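Local coordinates for protein DNA polymerase (PDB 5MDN) that probably copies DNA as an archaeal family B polymerase, adding deoxyribonucleotides from their triphosphates to a growing strand with release of diphosphate, at residues A[415-421]-A[587-593]; A[126-131]-A[155-161]; A[113-117]-A[376-380]. All coordinates share one frame; numbering follows the deposited sequence.

Contact 1: residues A[415-421]-A[587-593]; sequences DVLVLDF and IKVDKDY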
loop_
_atom_site.group_PDB
_atom_site.type_symbol
_atom_site.label_atom_id
_atom_site.label_comp_id
_atom_site.label_asym_id
_atom_site.label_seq_id
_atom_site.Cartn_x
_atom_site.Cartn_y
_atom_site.Cartn_z
ATOM N N ASP A 415 -11.221 -19.438 -21.779
ATOM C CA ASP A 415 -10.418 -20.409 -21.038
ATOM C C ASP A 415 -8.935 -20.057 -21.077
ATOM O O ASP A 415 -8.183 -20.608 -21.886
ATOM C CB ASP A 415 -10.639 -21.823 -21.583
ATOM C CG ASP A 415 -12.045 -22.334 -21.335
ATOM O OD1 ASP A 415 -12.628 -21.985 -20.286
ATOM O OD2 ASP A 415 -12.563 -23.087 -22.184
ATOM N N VAL A 416 -8.499 -19.159 -20.196
ATOM C CA VAL A 416 -7.136 -18.643 -20.204
ATOM C C VAL A 416 -6.535 -18.820 -18.819
ATOM O O VAL A 416 -7.170 -18.481 -17.814
ATOM C CB VAL A 416 -7.093 -17.160 -20.625
ATOM C CG1 VAL A 416 -5.679 -16.611 -20.521
ATOM C CG2 VAL A 416 -7.638 -16.991 -22.036
ATOM N N LEU A 417 -5.315 -19.351 -18.767
ATOM C CA LEU A 417 -4.544 -19.458 -17.537
ATOM C C LEU A 417 -3.428 -18.422 -17.539
ATOM O O LEU A 417 -2.738 -18.238 -18.549
ATOM C CB LEU A 417 -3.946 -20.860 -17.373
ATOM C CG LEU A 417 -4.911 -22.045 -17.292
ATOM C CD1 LEU A 417 -4.145 -23.329 -17.009
ATOM C CD2 LEU A 417 -5.961 -21.800 -16.224
ATOM N N VAL A 418 -3.254 -17.749 -16.405
ATOM C CA VAL A 418 -2.164 -16.800 -16.206
ATOM C C VAL A 418 -1.104 -17.469 -15.341
ATOM O O VAL A 418 -1.378 -17.864 -14.200
ATOM C CB VAL A 418 -2.664 -15.497 -15.565
ATOM C CG1 VAL A 418 -1.500 -14.546 -15.329
ATOM C CG2 VAL A 418 -3.718 -14.849 -16.446
ATOM N N LEU A 419 0.106 -17.593 -15.876
ATOM C CA LEU A 419 1.206 -18.243 -15.179
ATOM C C LEU A 419 2.104 -17.186 -14.550
ATOM O O LEU A 419 2.530 -16.244 -15.225
ATOM C CB LEU A 419 2.008 -19.129 -16.133
ATOM C CG LEU A 419 1.232 -20.293 -16.759
ATOM C CD1 LEU A 419 2.019 -20.943 -17.888
ATOM C CD2 LEU A 419 0.862 -21.318 -15.701
ATOM N N ASP A 420 2.389 -17.351 -13.261
ATOM C CA ASP A 420 3.180 -16.389 -12.504
ATOM C C ASP A 420 4.664 -16.689 -12.683
ATOM O O ASP A 420 5.117 -17.801 -12.392
ATOM C CB ASP A 420 2.797 -16.428 -11.024
ATOM C CG ASP A 420 3.317 -15.229 -10.254
ATOM O OD1 ASP A 420 3.988 -14.371 -10.864
ATOM O OD2 ASP A 420 3.061 -15.153 -9.034
ATOM N N PHE A 421 5.416 -15.697 -13.163
ATOM C CA PHE A 421 6.856 -15.813 -13.359
ATOM C C PHE A 421 7.651 -14.922 -12.407
ATOM O O PHE A 421 8.807 -14.597 -12.691
ATOM C CB PHE A 421 7.221 -15.488 -14.809
ATOM C CG PHE A 421 7.171 -16.674 -15.730
ATOM C CD1 PHE A 421 5.979 -17.067 -16.311
ATOM C CD2 PHE A 421 8.322 -17.385 -16.029
ATOM C CE1 PHE A 421 5.929 -18.151 -17.163
ATOM C CE2 PHE A 421 8.279 -18.472 -16.882
ATOM C CZ PHE A 421 7.080 -18.854 -17.450
ATOM N N ILE A 587 6.834 -22.249 -11.075
ATOM C CA ILE A 587 5.753 -21.530 -11.738
ATOM C C ILE A 587 4.425 -22.013 -11.172
ATOM O O ILE A 587 4.248 -23.210 -10.916
ATOM C CB ILE A 587 5.812 -21.722 -13.268
ATOM C CG1 ILE A 587 7.134 -21.191 -13.827
ATOM C CG2 ILE A 587 4.636 -21.038 -13.950
ATOM C CD1 ILE A 587 7.402 -19.736 -13.513
ATOM N N LYS A 588 3.493 -21.080 -10.981
ATOM C CA LYS A 588 2.177 -21.394 -10.443
ATOM C C LYS A 588 1.115 -20.635 -11.221
ATOM O O LYS A 588 1.331 -19.502 -11.658
ATOM C CB LYS A 588 2.067 -21.051 -8.948
ATOM C CG LYS A 588 0.790 -21.577 -8.284
ATOM C CD LYS A 588 0.820 -21.458 -6.764
ATOM C CE LYS A 588 1.921 -22.312 -6.161
ATOM N NZ LYS A 588 1.701 -23.752 -6.476
ATOM N N VAL A 589 -0.040 -21.275 -11.383
ATOM C CA VAL A 589 -1.174 -20.651 -12.053
ATOM C C VAL A 589 -1.712 -19.538 -11.166
ATOM O O VAL A 589 -2.216 -19.789 -10.066
ATOM C CB VAL A 589 -2.254 -21.688 -12.376
ATOM C CG1 VAL A 589 -3.493 -20.996 -12.909
ATOM C CG2 VAL A 589 -1.717 -22.703 -13.376
ATOM N N ASP A 590 -1.605 -18.297 -11.643
ATOM C CA ASP A 590 -2.069 -17.159 -10.861
ATOM C C ASP A 590 -3.578 -16.981 -10.980
ATOM O O ASP A 590 -4.271 -16.823 -9.969
ATOM C CB ASP A 590 -1.345 -15.884 -11.302
ATOM C CG ASP A 590 -1.460 -14.769 -10.287
ATOM O OD1 ASP A 590 -1.299 -15.047 -9.080
ATOM O OD2 ASP A 590 -1.717 -13.618 -10.696
ATOM N N LYS A 591 -4.106 -17.012 -12.202
ATOM C CA LYS A 591 -5.530 -16.816 -12.433
ATOM C C LYS A 591 -6.035 -17.830 -13.447
ATOM O O LYS A 591 -5.339 -18.153 -14.414
ATOM C CB LYS A 591 -5.826 -15.394 -12.930
ATOM C CG LYS A 591 -5.515 -14.300 -11.923
ATOM C CD LYS A 591 -6.452 -14.355 -10.730
ATOM C CE LYS A 591 -6.033 -13.362 -9.657
ATOM N NZ LYS A 591 -6.408 -11.969 -10.022
ATOM N N ASP A 592 -7.248 -18.328 -13.220
ATOM C CA ASP A 592 -7.947 -19.200 -14.162
ATOM C C ASP A 592 -9.178 -18.438 -14.642
ATOM O O ASP A 592 -10.205 -18.406 -13.954
ATOM C CB ASP A 592 -8.324 -20.532 -13.514
ATOM C CG ASP A 592 -9.038 -21.471 -14.473
ATOM O OD1 ASP A 592 -9.065 -21.185 -15.690
ATOM O OD2 ASP A 592 -9.571 -22.502 -14.010
ATOM N N TYR A 593 -9.076 -17.830 -15.820
ATOM C CA TYR A 593 -10.155 -17.023 -16.371
ATOM C C TYR A 593 -11.041 -17.861 -17.285
ATOM O O TYR A 593 -10.541 -18.622 -18.120
ATOM C CB TYR A 593 -9.594 -15.834 -17.149
ATOM C CG TYR A 593 -8.925 -14.777 -16.301
ATOM C CD1 TYR A 593 -9.629 -14.100 -15.313
ATOM C CD2 TYR A 593 -7.593 -14.443 -16.503
ATOM C CE1 TYR A 593 -9.019 -13.127 -14.542
ATOM C CE2 TYR A 593 -6.976 -13.472 -15.739
ATOM C CZ TYR A 593 -7.693 -12.818 -14.760
ATOM O OH TYR A 593 -7.081 -11.851 -13.996
#

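Contact 2: residues A[126-131]-A[155-161]; sequences VPCAWN and VEEGFPP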
loop_
_atom_site.group_PDB
_atom_site.type_symbol
_atom_site.label_atom_id
_atom_site.label_comp_id
_atom_site.label_asym_id
_atom_site.label_seq_id
_atom_site.Cartn_x
_atom_site.Cartn_y
_atom_site.Cartn_z
ATOM N N VAL A 126 12.676 -7.214 16.166
ATOM C CA VAL A 126 11.814 -7.500 15.024
ATOM C C VAL A 126 10.366 -7.322 15.469
ATOM O O VAL A 126 9.931 -7.980 16.424
ATOM C CB VAL A 126 12.062 -8.911 14.461
ATOM C CG1 VAL A 126 13.379 -8.945 13.698
ATOM C CG2 VAL A 126 12.084 -9.954 15.575
ATOM N N PRO A 127 9.598 -6.435 14.839
ATOM C CA PRO A 127 8.201 -6.251 15.242
ATOM C C PRO A 127 7.347 -7.436 14.825
ATOM O O PRO A 127 7.644 -8.136 13.853
ATOM C CB PRO A 127 7.783 -4.972 14.508
ATOM C CG PRO A 127 8.677 -4.910 13.323
ATOM C CD PRO A 127 9.976 -5.564 13.712
ATOM N N CYS A 128 6.270 -7.653 15.580
ATOM C CA CYS A 128 5.338 -8.750 15.321
ATOM C C CYS A 128 6.067 -10.090 15.283
ATOM O O CYS A 128 5.836 -10.929 14.411
ATOM C CB CYS A 128 4.552 -8.513 14.031
ATOM S SG CYS A 128 3.536 -7.027 14.030
ATOM N N ALA A 129 6.961 -10.286 16.249
ATOM C CA ALA A 129 7.683 -11.539 16.404
ATOM C C ALA A 129 8.189 -11.612 17.836
ATOM O O ALA A 129 8.604 -10.598 18.402
ATOM C CB ALA A 129 8.847 -11.651 15.414
ATOM N N TRP A 130 8.152 -12.808 18.414
ATOM C CA TRP A 130 8.595 -12.986 19.791
ATOM C C TRP A 130 10.100 -12.767 19.894
ATOM O O TRP A 130 10.886 -13.522 19.310
ATOM C CB TRP A 130 8.223 -14.375 20.296
ATOM C CG TRP A 130 6.755 -14.612 20.442
ATOM C CD1 TRP A 130 5.948 -15.312 19.594
ATOM C CD2 TRP A 130 5.920 -14.166 21.516
ATOM N NE1 TRP A 130 4.658 -15.323 20.069
ATOM C CE2 TRP A 130 4.615 -14.626 21.248
ATOM C CE3 TRP A 130 6.148 -13.419 22.675
ATOM C CZ2 TRP A 130 3.543 -14.363 22.098
ATOM C CZ3 TRP A 130 5.084 -13.159 23.516
ATOM C CH2 TRP A 130 3.797 -13.630 23.224
ATOM N N ASN A 131 10.498 -11.741 20.634
ATOM C CA ASN A 131 11.898 -11.470 20.920
ATOM C C ASN A 131 12.253 -11.968 22.316
ATOM O O ASN A 131 11.390 -12.132 23.179
ATOM C CB ASN A 131 12.199 -9.972 20.807
ATOM C CG ASN A 131 12.098 -9.459 19.385
ATOM O OD1 ASN A 131 13.107 -9.141 18.753
ATOM N ND2 ASN A 131 10.876 -9.366 18.875
ATOM N N VAL A 155 15.285 -13.840 18.208
ATOM C CA VAL A 155 13.849 -14.060 18.127
ATOM C C VAL A 155 13.594 -15.562 18.186
ATOM O O VAL A 155 14.413 -16.365 17.727
ATOM C CB VAL A 155 13.263 -13.422 16.840
ATOM C CG1 VAL A 155 14.375 -13.135 15.837
ATOM C CG2 VAL A 155 12.188 -14.296 16.199
ATOM N N GLU A 156 12.452 -15.942 18.754
ATOM C CA GLU A 156 12.045 -17.337 18.815
ATOM C C GLU A 156 10.892 -17.568 17.851
ATOM O O GLU A 156 10.015 -16.710 17.695
ATOM C CB GLU A 156 11.601 -17.746 20.225
ATOM C CG GLU A 156 10.365 -17.003 20.703
ATOM C CD GLU A 156 9.879 -17.426 22.076
ATOM O OE1 GLU A 156 10.695 -17.920 22.885
ATOM O OE2 GLU A 156 8.664 -17.269 22.338
ATOM N N GLU A 157 10.922 -18.704 17.162
ATOM C CA GLU A 157 9.779 -19.084 16.347
ATOM C C GLU A 157 8.570 -19.299 17.246
ATOM O O GLU A 157 8.650 -20.004 18.256
ATOM C CB GLU A 157 10.091 -20.346 15.543
ATOM C CG GLU A 157 11.093 -20.138 14.413
ATOM C CD GLU A 157 10.552 -19.246 13.307
ATOM O OE1 GLU A 157 10.595 -18.005 13.458
ATOM O OE2 GLU A 157 10.073 -19.787 12.287
ATOM N N GLY A 158 7.449 -18.689 16.881
ATOM C CA GLY A 158 6.267 -18.751 17.717
ATOM C C GLY A 158 5.099 -17.994 17.122
ATOM O O GLY A 158 5.285 -16.994 16.423
ATOM N N PHE A 159 3.897 -18.466 17.390
ATOM C CA PHE A 159 2.724 -17.891 16.758
ATOM C C PHE A 159 2.299 -16.605 17.462
ATOM O O PHE A 159 2.585 -16.412 18.648
ATOM C CB PHE A 159 1.577 -18.896 16.746
ATOM C CG PHE A 159 1.820 -20.072 15.844
ATOM C CD1 PHE A 159 1.479 -20.020 14.496
ATOM C CD2 PHE A 159 2.409 -21.221 16.338
ATOM C CE1 PHE A 159 1.719 -21.103 13.668
ATOM C CE2 PHE A 159 2.650 -22.303 15.522
ATOM C CZ PHE A 159 2.306 -22.248 14.185
ATOM N N PRO A 160 1.633 -15.707 16.742
ATOM C CA PRO A 160 1.213 -14.451 17.348
ATOM C C PRO A 160 0.254 -14.699 18.502
ATOM O O PRO A 160 -0.533 -15.661 18.479
ATOM C CB PRO A 160 0.521 -13.715 16.195
ATOM C CG PRO A 160 1.113 -14.319 14.958
ATOM C CD PRO A 160 1.344 -15.750 15.297
ATOM N N PRO A 161 0.294 -13.854 19.522
ATOM C CA PRO A 161 -0.664 -13.972 20.618
ATOM C C PRO A 161 -2.017 -13.431 20.197
ATOM O O PRO A 161 -2.129 -12.761 19.159
ATOM C CB PRO A 161 -0.035 -13.111 21.724
ATOM C CG PRO A 161 0.735 -12.074 20.985
ATOM C CD PRO A 161 1.204 -12.708 19.697
#

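Contact 3: residues A[113-117]-A[376-380]; sequences IRYYM and WMLLR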
loop_
_atom_site.group_PDB
_atom_site.type_symbol
_atom_site.label_atom_id
_atom_site.label_comp_id
_atom_site.label_asym_id
_atom_site.label_seq_id
_atom_site.Cartn_x
_atom_site.Cartn_y
_atom_site.Cartn_z
ATOM N N ILE A 113 18.344 8.051 8.966
ATOM C CA ILE A 113 17.602 6.886 9.438
ATOM C C ILE A 113 16.870 7.291 10.712
ATOM O O ILE A 113 17.498 7.722 11.686
ATOM C CB ILE A 113 18.529 5.683 9.686
ATOM C CG1 ILE A 113 18.864 4.934 8.383
ATOM C CG2 ILE A 113 17.906 4.716 10.688
ATOM C CD1 ILE A 113 19.598 5.743 7.337
ATOM N N ARG A 114 15.542 7.176 10.701
ATOM C CA ARG A 114 14.753 7.614 11.846
ATOM C C ARG A 114 15.116 6.798 13.084
ATOM O O ARG A 114 15.413 5.603 13.003
ATOM C CB ARG A 114 13.254 7.535 11.539
ATOM C CG ARG A 114 12.663 6.154 11.437
ATOM C CD ARG A 114 11.191 6.251 11.046
ATOM N NE ARG A 114 11.022 6.637 9.647
ATOM C CZ ARG A 114 10.482 5.857 8.716
ATOM N NH1 ARG A 114 10.046 4.647 9.040
ATOM N NH2 ARG A 114 10.377 6.283 7.465
ATOM N N TYR A 115 15.104 7.476 14.232
ATOM C CA TYR A 115 15.815 7.000 15.415
ATOM C C TYR A 115 15.299 5.645 15.897
ATOM O O TYR A 115 16.090 4.728 16.146
ATOM C CB TYR A 115 15.720 8.054 16.518
ATOM C CG TYR A 115 16.410 7.684 17.809
ATOM C CD1 TYR A 115 17.785 7.496 17.853
ATOM C CD2 TYR A 115 15.696 7.571 18.995
ATOM C CE1 TYR A 115 18.426 7.171 19.032
ATOM C CE2 TYR A 115 16.331 7.253 20.180
ATOM C CZ TYR A 115 17.694 7.052 20.193
ATOM O OH TYR A 115 18.324 6.733 21.374
ATOM N N TYR A 116 13.979 5.495 16.053
ATOM C CA TYR A 116 13.476 4.242 16.609
ATOM C C TYR A 116 13.596 3.073 15.635
ATOM O O TYR A 116 13.567 1.917 16.072
ATOM C CB TYR A 116 12.029 4.402 17.092
ATOM C CG TYR A 116 10.976 4.583 16.022
ATOM C CD1 TYR A 116 10.866 5.774 15.316
ATOM C CD2 TYR A 116 10.064 3.571 15.745
ATOM C CE1 TYR A 116 9.892 5.943 14.349
ATOM C CE2 TYR A 116 9.088 3.731 14.781
ATOM C CZ TYR A 116 9.007 4.919 14.086
ATOM O OH TYR A 116 8.038 5.085 13.123
ATOM N N MET A 117 13.732 3.339 14.333
ATOM C CA MET A 117 14.096 2.273 13.403
ATOM C C MET A 117 15.578 1.932 13.511
ATOM O O MET A 117 15.961 0.763 13.383
ATOM C CB MET A 117 13.743 2.669 11.971
ATOM C CG MET A 117 12.254 2.682 11.669
ATOM S SD MET A 117 11.479 1.073 11.892
ATOM C CE MET A 117 12.419 0.081 10.736
ATOM N N TRP A 376 13.797 -0.823 3.821
ATOM C CA TRP A 376 13.948 -1.011 5.260
ATOM C C TRP A 376 14.362 -2.432 5.616
ATOM O O TRP A 376 14.955 -2.643 6.680
ATOM C CB TRP A 376 12.652 -0.645 5.984
ATOM C CG TRP A 376 12.513 0.825 6.223
ATOM C CD1 TRP A 376 11.589 1.666 5.670
ATOM C CD2 TRP A 376 13.336 1.634 7.070
ATOM N NE1 TRP A 376 11.786 2.948 6.127
ATOM C CE2 TRP A 376 12.852 2.954 6.988
ATOM C CE3 TRP A 376 14.435 1.369 7.893
ATOM C CZ2 TRP A 376 13.427 4.006 7.698
ATOM C CZ3 TRP A 376 15.006 2.413 8.595
ATOM C CH2 TRP A 376 14.503 3.714 8.493
ATOM N N MET A 377 14.057 -3.408 4.760
ATOM C CA MET A 377 14.589 -4.754 4.951
ATOM C C MET A 377 16.082 -4.796 4.657
ATOM O O MET A 377 16.864 -5.347 5.440
ATOM C CB MET A 377 13.840 -5.748 4.064
ATOM C CG MET A 377 14.176 -7.204 4.352
ATOM S SD MET A 377 13.149 -8.355 3.423
ATOM C CE MET A 377 13.646 -7.960 1.750
ATOM N N LEU A 378 16.495 -4.229 3.518
ATOM C CA LEU A 378 17.902 -4.268 3.132
ATOM C C LEU A 378 18.782 -3.520 4.126
ATOM O O LEU A 378 19.931 -3.916 4.352
ATOM C CB LEU A 378 18.078 -3.700 1.725
ATOM C CG LEU A 378 17.406 -4.503 0.608
ATOM C CD1 LEU A 378 17.633 -3.849 -0.744
ATOM C CD2 LEU A 378 17.902 -5.941 0.605
ATOM N N LEU A 379 18.268 -2.440 4.727
ATOM C CA LEU A 379 19.015 -1.761 5.782
ATOM C C LEU A 379 19.245 -2.684 6.969
ATOM O O LEU A 379 20.315 -2.662 7.586
ATOM C CB LEU A 379 18.275 -0.507 6.242
ATOM C CG LEU A 379 18.212 0.725 5.347
ATOM C CD1 LEU A 379 17.439 1.804 6.074
ATOM C CD2 LEU A 379 19.602 1.202 4.989
ATOM N N ARG A 380 18.246 -3.503 7.304
ATOM C CA ARG A 380 18.396 -4.444 8.408
ATOM C C ARG A 380 19.423 -5.517 8.071
ATOM O O ARG A 380 20.266 -5.863 8.905
ATOM C CB ARG A 380 17.043 -5.072 8.745
ATOM C CG ARG A 380 16.945 -5.651 10.146
ATOM C CD ARG A 380 15.533 -6.130 10.438
ATOM N NE ARG A 380 14.673 -5.051 10.916
ATOM C CZ ARG A 380 14.342 -4.870 12.192
ATOM N NH1 ARG A 380 14.797 -5.699 13.121
ATOM N NH2 ARG A 380 13.553 -3.863 12.540
#

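Contact 1: residues A[415-421]-A[587-593]
Two residues, D590 and K591, stand opposite the single V418, so one strand of this antiparallel pair carries an extra residue, a classic beta bulge. V418 O takes the D590 N-H at 2.6 Å, almost in line with its carbonyl bond, and is reached only weakly by K591 N. On one side of the bulge V418 N bonds K591 O at 2.9 Å and V416 and Y593 exchange both backbone bonds; on the other, in a register shifted by one residue, D420 N gives its hydrogen to K588 O. One face of the pair carries L417, L419, V589 and D592. There L419 CD2 meets V589 CG2 at 3.7 Å, while the CD2 branch of L417 lies against the carboxylate of D592. On the opposite face V418 CG2 comes to the edge of the Y593 ring, 3.6 Å from CE2, and Y593 OH goes on to D615. At the far end I587 rises beside L419 and F421. Its CD1 stands over one face of the F421 ring, 3.7 Å from the centroid and 15° off the normal, a CH-pi contact; CG1 anti to the carbonyl carbon (chi1 -61°) and a second bend at chi2 turn this methyl there, while CG2 goes to L419 CB. The same phenylalanine packs on L542 and V545 of helix 528-551, and an alanine in its place would probably open a gap there and leave I587 CD1 without an aromatic face to rest on. Next to it, D420 OD1 bonds S422 OG. Strand 588-593 is an outermost strand of a five-stranded antiparallel sheet in which 416-420 also pairs with 563-567; this is the palm sheet of a family B polymerase, with D420 and F421 opening the family's motif A.

Contact 2: residues A[126-131]-A[155-161]
W130 sets its CB against the CG of E156, 3.4 Å away, and from there its indole reaches along the 155-161 segment. CG of the indole lies 3.8 Å from E156 OE2; the glutamate arrives because its own CG sits between the backbone N and the carbonyl carbon (chi1 64°), with the rest of the chain extended. CD1 has G158 O in the ring plane, at 3.7 Å. Next comes NE1, the polar atom of the ring, which bonds F159 O at 2.7 Å in a nearly straight line (172°); the oxygen lies in the indole plane, but the donor stands above the plane of the carbonyl. Farther out, CZ2 meets P161 CD at 3.7 Å and CH2 approaches CG of the same proline. The backbone of W130 joins in as well, its O accepting E156 N at 2.9 Å. Alongside, V126 CG2 packs on V155, and the N131 amide closes its own turn by bonding V126 N and O. R2 makes a cation-pi contact with the indole. The two loops flank the antiparallel strands 131-141 and 144-155, with F159 on helix 495-512 and C128 on helix 326-356.

Contact 3: residues A[113-117]-A[376-380]
W376 projects from its helix into a groove formed by M117, I113 and R114, and has more surface buried here than any other residue. M117 lies over one face of the indole. Its CB is 3.6 Å from CZ3, and the chain then curls through like-signed bends at chi2 and chi3 (-61° and -59°), which brings CE back over the same face, 3.7 Å from CE3. The sulfur stays higher, with SD 5.0 Å from the centroid of the six-membered ring and close to its normal, a Met-aromatic contact at some distance. I113 meets the rim instead: CG2 approaches CH2 at 4.2 Å near the plane of the ring, while CG1 slides past L379 CD1 at 4.1 Å. R114 adds a flat group. W376 CZ2 sits over the centre of its guanidinium, 3.6 Å from CZ, with the two planes inclined at 50°, so the groups do not stack in parallel. No hydrogen bond crosses between the segments, but Y265 OH links both from outside, accepting R114 NH2 and, weakly, W376 NE1. R114 also occupies the N-cap position of helix 115-123. Its side chain is about 8 Å from that of D363, which together with D7 binds a magnesium ion. The contact thus sets the start of helix 115-123 against helix 370-384, where W376 and L379 also touch I121 one turn further on; the far side of 370-384 packs through M377 and L378 on helix 468-486.

Overall arrangement
From the N terminus, contact 3 opens first at 113-117, and within the long loop it closes at 376-380 lies the whole of contact 2, whose two segments flank a pair of antiparallel strands. These two contacts touch: V126 CG1 packs 3.6 Å from R380 NH1, so the loop that follows helix 115-123 rests on helix 370-384 where contacts 2 and 3 adjoin. Only after 376-380 does contact 1 begin, in series with the others; it joins segments 166 residues apart at their closest ends, with a little over half of the residues between them in helices. Its nearest atoms are about 17 Å from contact 3 and about 20 Å from contact 2. Contacts 2 and 3 thus tie N-terminal parts together and to the polymerase region, whereas contact 1 works within the palm.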